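Local coordinates for cellulase (PDB 3WX5), which is a glycoside hydrolase family 12 endoglucanase that hydrolyses internal beta-1,4-glucosidic bonds of cellulose, at residues L110-S115 with P188-T193. Numbering follows the deposited sequence.
Sequences LTPISS and PVTEVT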
ATOM      1  N   LEU A 110      -7.687  -9.959  -2.092  1.00 10.85           N
ATOM      2  CA  LEU A 110      -7.485 -10.077  -0.663  1.00 12.24           C
ATOM      3  C   LEU A 110      -8.508 -11.056  -0.080  1.00 13.27           C
ATOM      4  O   LEU A 110      -9.639 -11.209  -0.597  1.00 14.74           O
ATOM      5  CB  LEU A 110      -7.586  -8.705  -0.007  1.00 12.12           C
ATOM      6  CG  LEU A 110      -8.972  -8.043  -0.154  1.00 13.25           C
ATOM      7  CD1 LEU A 110      -9.699  -7.976   1.170  1.00 14.98           C
ATOM      8  CD2 LEU A 110      -8.900  -6.664  -0.808  1.00 14.07           C
ATOM      9  N   THR A 111      -8.108 -11.721   0.991  1.00 14.90           N
ATOM     10  CA  THR A 111      -9.032 -12.560   1.737  1.00 14.83           C
ATOM     11  C   THR A 111      -9.266 -11.885   3.092  1.00 15.07           C
ATOM     12  O   THR A 111      -8.339 -11.774   3.904  1.00 13.18           O
ATOM     13  CB  THR A 111      -8.439 -13.990   1.899  1.00 17.64           C
ATOM     14  OG1 THR A 111      -8.137 -14.522   0.596  1.00 14.28           O
ATOM     15  CG2 THR A 111      -9.437 -14.917   2.616  1.00 19.28           C
ATOM     16  N   PRO A 112     -10.489 -11.378   3.322  1.00 14.30           N
ATOM     17  CA  PRO A 112     -10.823 -10.701   4.572  1.00 14.44           C
ATOM     18  C   PRO A 112     -10.993 -11.674   5.735  1.00 15.91           C
ATOM     19  O   PRO A 112     -10.993 -12.911   5.528  1.00 14.16           O
ATOM     20  CB  PRO A 112     -12.158 -10.021   4.271  1.00 14.65           C
ATOM     21  CG  PRO A 112     -12.737 -10.765   3.124  1.00 16.76           C
ATOM     22  CD  PRO A 112     -11.678 -11.659   2.506  1.00 16.85           C
ATOM     23  N   ILE A 113     -11.039 -11.131   6.952  1.00 14.92           N
ATOM     24  CA  ILE A 113     -11.347 -11.946   8.150  1.00 15.48           C
ATOM     25  C   ILE A 113     -12.484 -11.316   8.955  1.00 16.45           C
ATOM     26  O   ILE A 113     -12.801 -10.142   8.758  1.00 17.28           O
ATOM     27  CB  ILE A 113     -10.107 -12.135   9.061  1.00 15.27           C
ATOM     28  CG1 ILE A 113      -9.516 -10.784   9.499  1.00 12.21           C
ATOM     29  CG2 ILE A 113      -9.055 -12.975   8.362  1.00 18.36           C
ATOM     30  CD1 ILE A 113      -8.412 -10.951  10.571  1.00 13.95           C
ATOM     31  N   SER A 114     -13.046 -12.079   9.895  1.00 17.32           N
ATOM     32  CA  SER A 114     -14.198 -11.636  10.691  1.00 19.70           C
ATOM     33  C   SER A 114     -13.808 -11.227  12.098  1.00 19.26           C
ATOM     34  O   SER A 114     -14.574 -11.448  13.047  1.00 20.48           O
ATOM     35  CB  SER A 114     -15.201 -12.784  10.824  1.00 19.30           C
ATOM     36  OG  SER A 114     -15.926 -12.891   9.620  1.00 30.49           O
ATOM     37  N   SER A 115     -12.603 -10.720  12.266  1.00 16.88           N
ATOM     38  CA  SER A 115     -12.187 -10.235  13.577  1.00 16.78           C
ATOM     39  C   SER A 115     -11.106  -9.168  13.375  1.00 16.02           C
ATOM     40  O   SER A 115     -10.595  -8.998  12.273  1.00 15.79           O
ATOM     41  CB  SER A 115     -11.613 -11.384  14.404  1.00 17.00           C
ATOM     42  OG  SER A 115     -10.366 -11.832  13.875  1.00 21.37           O
ATOM     43  N   PRO A 188     -16.966  -1.918   0.187  1.00 14.01           N
ATOM     44  CA  PRO A 188     -15.736  -2.737   0.162  1.00 13.19           C
ATOM     45  C   PRO A 188     -15.746  -3.786  -0.954  1.00 12.93           C
ATOM     46  O   PRO A 188     -16.824  -4.196  -1.386  1.00 10.46           O
ATOM     47  CB  PRO A 188     -15.701  -3.384   1.552  1.00 14.51           C
ATOM     48  CG  PRO A 188     -17.136  -3.268   2.081  1.00 16.70           C
ATOM     49  CD  PRO A 188     -17.800  -2.130   1.393  1.00 14.20           C
ATOM     50  N   VAL A 189     -14.564  -4.163  -1.460  1.00 10.55           N
ATOM     51  CA  VAL A 189     -14.420  -5.284  -2.383  1.00 10.15           C
ATOM     52  C   VAL A 189     -13.336  -6.238  -1.884  1.00 12.89           C
ATOM     53  O   VAL A 189     -12.611  -5.916  -0.949  1.00 11.26           O
ATOM     54  CB  VAL A 189     -13.993  -4.809  -3.799  1.00 13.50           C
ATOM     55  CG1 VAL A 189     -15.153  -4.096  -4.523  1.00 11.23           C
ATOM     56  CG2 VAL A 189     -12.758  -3.932  -3.736  1.00 11.66           C
ATOM     57  N   THR A 190     -13.192  -7.382  -2.546  1.00 11.78           N
ATOM     58  CA  THR A 190     -12.137  -8.331  -2.194  1.00 12.27           C
ATOM     59  C   THR A 190     -11.140  -8.506  -3.328  1.00 13.83           C
ATOM     60  O   THR A 190     -10.228  -9.301  -3.211  1.00 14.41           O
ATOM     61  CB  THR A 190     -12.724  -9.695  -1.760  1.00 13.73           C
ATOM     62  OG1 THR A 190     -13.568 -10.218  -2.805  1.00 15.45           O
ATOM     63  CG2 THR A 190     -13.561  -9.500  -0.485  1.00 15.39           C
ATOM     64  N   GLU A 191     -11.347  -7.805  -4.443  0.50  7.04           N
ATOM     65  CA  GLU A 191     -10.433  -7.933  -5.565  0.50  7.83           C
ATOM     66  C   GLU A 191     -10.549  -6.713  -6.465  0.50  5.44           C
ATOM     67  O   GLU A 191     -11.595  -6.092  -6.543  0.50  2.00           O
ATOM     68  CB  GLU A 191     -10.782  -9.204  -6.345  1.00 12.84           C
ATOM     69  CG  GLU A 191      -9.924  -9.483  -7.561  1.00 26.88           C
ATOM     70  CD  GLU A 191     -10.232 -10.858  -8.186  1.00 41.64           C
ATOM     71  OE1 GLU A 191     -11.228 -11.495  -7.768  1.00 44.87           O
ATOM     72  OE2 GLU A 191      -9.463 -11.307  -9.068  1.00 43.02           O
ATOM     73  N   VAL A 192      -9.436  -6.333  -7.084  1.00 10.45           N
ATOM     74  CA  VAL A 192      -9.445  -5.371  -8.168  1.00 10.10           C
ATOM     75  C   VAL A 192      -8.668  -5.944  -9.351  1.00 12.13           C
ATOM     76  O   VAL A 192      -7.679  -6.667  -9.185  1.00 10.79           O
ATOM     77  CB  VAL A 192      -8.815  -3.988  -7.765  1.00 10.49           C
ATOM     78  CG1 VAL A 192      -9.614  -3.329  -6.646  1.00 12.18           C
ATOM     79  CG2 VAL A 192      -7.349  -4.150  -7.329  1.00 10.82           C
ATOM     80  N   THR A 193      -9.196  -5.682 -10.546  1.00 13.69           N
ATOM     81  CA  THR A 193      -8.580  -6.125 -11.792  1.00 15.79           C
ATOM     82  C   THR A 193      -8.324  -4.904 -12.667  1.00 14.60           C
ATOM     83  O   THR A 193      -9.263  -4.143 -12.982  1.00 12.84           O
ATOM     84  CB  THR A 193      -9.526  -7.096 -12.542  1.00 18.35           C
ATOM     85  OG1 THR A 193      -9.809  -8.202 -11.679  1.00 22.75           O
ATOM     86  CG2 THR A 193      -8.862  -7.612 -13.823  1.00 19.38           C
TER
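Leu110 and Thr190 meet where two antiparallel strands begin to part. Leu110 N donates a nearly straight hydrogen bond to Thr190 O (2.9 Å, N-H...O angle 173°). The Leu110 side chain then lies over the backbone of the other segment. Leu110 CG is 3.5 Å from Thr190 O and 3.8 Å from Thr190 CA. Leu110 CD2 reaches further, to 3.8 Å from Val189 O. Leu110 CG sits between the backbone N and the carbonyl carbon (chi1 63°), which brings the branched end up to Thr190 CA and the carbonyl oxygens of Val189 and Thr190. Thr190 answers with its CB, 3.6 Å from Leu110 O. The Thr190 methyl CG2, beside the backbone N and anti to the carbonyl carbon, touches the Pro112 ring at CG (3.9 Å). This small apolar contact lies at the solvent-exposed margin, whereas Leu110 is buried. With an alanine at Leu110, CG and both methyls are gone, and a gap would probably open beside Thr190 CA and the Val189 and Thr190 carbonyl oxygens. After Pro112 the two chains part, and Ile113 to Ser115 run on toward strand 117-127. The pairing continues the other way through a backbone bond between Val192 and Trp108. It joins strand 101-111 to 191-196, an outermost strand of its antiparallel sheet. On the other flank, Thr111 bonds to Lys233 of strand 233-243. Val189 bonds through its backbone to Leu146, so 188-193 passes from one sheet to the other. In the beta-sandwich (jelly roll) of family 12, Leu110 packs from near this sheet edge onto Ala120 and Asn147, in strands 117-127 and 140-149 of the facing sheet.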